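Local coordinates for hypothetical conserved protein (Geobacillus kaustophilus, PDB 2QYH), which belongs to the haloacid dehalogenase-like hydrolases and is probably a magnesium-dependent phosphatase, at the interface of chains A and B. Coordinates in Å, arbitrary orientation; residue numbers count along the deposited sequence, not the author numbering. Chains: chain A/B, Hypothetical conserved protein, GK1056.

The interface of chains A and B. Residues chain A 124, 127-129; chain B 26, 55-57.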
loop_
_atom_site.group_PDB
_atom_site.type_symbol
_atom_site.label_atom_id
_atom_site.label_comp_id
_atom_site.label_asym_id
_atom_site.label_seq_id
_atom_site.Cartn_x
_atom_site.Cartn_y
_atom_site.Cartn_z
ATOM N N ALA A 124 -4.981 6.457 14.620
ATOM C CA ALA A 124 -3.578 6.809 14.517
ATOM C C ALA A 124 -2.727 5.651 15.015
ATOM O O ALA A 124 -1.583 5.488 14.592
ATOM C CB ALA A 124 -3.291 8.081 15.328
ATOM N N LYS A 127 -1.925 3.820 12.405
ATOM C CA LYS A 127 -1.137 4.617 11.472
ATOM C C LYS A 127 -2.020 5.132 10.334
ATOM O O LYS A 127 -1.579 5.257 9.196
ATOM C CB LYS A 127 0.033 3.801 10.918
ATOM C CG LYS A 127 0.996 3.318 11.986
ATOM C CD LYS A 127 1.560 4.489 12.778
ATOM C CE LYS A 127 2.554 4.027 13.824
ATOM N NZ LYS A 127 3.661 3.227 13.219
ATOM N N PHE A 128 -3.276 5.425 10.663
ATOM C CA PHE A 128 -4.232 5.963 9.699
ATOM C C PHE A 128 -4.796 7.299 10.129
ATOM O O PHE A 128 -4.973 7.562 11.328
ATOM C CB PHE A 128 -5.378 4.983 9.461
ATOM C CG PHE A 128 -5.128 4.048 8.338
ATOM C CD1 PHE A 128 -4.312 2.938 8.513
ATOM C CD2 PHE A 128 -5.669 4.302 7.086
ATOM C CE1 PHE A 128 -4.030 2.089 7.449
ATOM C CE2 PHE A 128 -5.397 3.465 6.015
ATOM C CZ PHE A 128 -4.571 2.353 6.198
ATOM N N ALA A 129 -5.069 8.153 9.155
ATOM C CA ALA A 129 -5.617 9.459 9.447
ATOM C C ALA A 129 -7.114 9.307 9.722
ATOM O O ALA A 129 -7.687 8.242 9.486
ATOM C CB ALA A 129 -5.376 10.390 8.246
ATOM N N ILE B 26 1.273 12.251 11.120
ATOM C CA ILE B 26 -0.151 12.149 10.827
ATOM C C ILE B 26 -0.820 13.417 11.361
ATOM O O ILE B 26 -1.692 13.983 10.703
ATOM C CB ILE B 26 -0.785 10.901 11.493
ATOM C CG1 ILE B 26 -0.300 9.632 10.779
ATOM C CG2 ILE B 26 -2.313 10.993 11.469
ATOM C CD1 ILE B 26 -0.903 8.358 11.320
ATOM N N LYS B 55 -3.226 6.660 1.240
ATOM C CA LYS B 55 -4.467 6.392 1.943
ATOM C C LYS B 55 -4.287 6.617 3.444
ATOM O O LYS B 55 -5.186 7.122 4.118
ATOM C CB LYS B 55 -4.952 4.965 1.641
ATOM C CG LYS B 55 -5.639 4.870 0.279
ATOM C CD LYS B 55 -6.388 3.553 0.035
ATOM C CE LYS B 55 -5.467 2.426 -0.440
ATOM N NZ LYS B 55 -6.220 1.236 -0.972
ATOM N N GLN B 56 -3.113 6.269 3.957
ATOM C CA GLN B 56 -2.826 6.442 5.368
ATOM C C GLN B 56 -2.869 7.914 5.788
ATOM O O GLN B 56 -3.423 8.255 6.837
ATOM C CB GLN B 56 -1.451 5.855 5.701
ATOM C CG GLN B 56 -1.434 4.363 5.940
ATOM C CD GLN B 56 -0.030 3.836 6.162
ATOM O OE1 GLN B 56 0.737 3.668 5.219
ATOM N NE2 GLN B 56 0.318 3.585 7.417
ATOM N N LEU B 57 -2.282 8.777 4.966
ATOM C CA LEU B 57 -2.229 10.203 5.253
ATOM C C LEU B 57 -3.316 11.014 4.553
ATOM O O LEU B 57 -3.390 12.233 4.717
ATOM C CB LEU B 57 -0.857 10.757 4.859
ATOM C CG LEU B 57 0.340 10.256 5.674
ATOM C CD1 LEU B 57 1.638 10.783 5.081
ATOM C CD2 LEU B 57 0.188 10.717 7.118
#
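B:Gln56, near the end of helix 51-57, meets the loop A:Lys127 to A:Ala129 that follows helix 117-125 of the other chain, and bonds to it with both its side chain and its backbone. The side-chain amide nitrogen NE2 of B:Gln56 donates to the carbonyl O of A:Lys127 at 3.1 Å. This bond is bent, 144° at the hydrogen, and NE2 stands 27° off the carbonyl plane. Two residues further along the loop, the backbone N of A:Ala129 donates to the backbone O of B:Gln56 at 2.8 Å. The two bonds thus run in opposite senses and pin the loop at A:Lys127 O and A:Ala129 N, on either side of A:Phe128.

Apolar packing fills in around them. The methylene CG of B:Gln56 lies over one face of the A:Phe128 ring in a CH-pi contact, 3.8 Å from the centroid and shifted toward the rim. The side chain, with CG anti to its own carbonyl carbon and extended beyond (chi2 176°), crosses the phenyl group at about a right angle and directs the amide away from the ring face toward the loop carbonyl. An alanine here would probably leave A:Lys127 O without this amide donor and uncover part of the A:Phe128 face. B:Ile26, on helix 23-34, reaches the same loop tip-first.

Within the deposited dimer this patch has a two-fold twin, though the pairing is not necessarily the biological one. The CD1 methyl of B:Ile26 rests 3.6 Å from the carbonyl carbon C of A:Lys127.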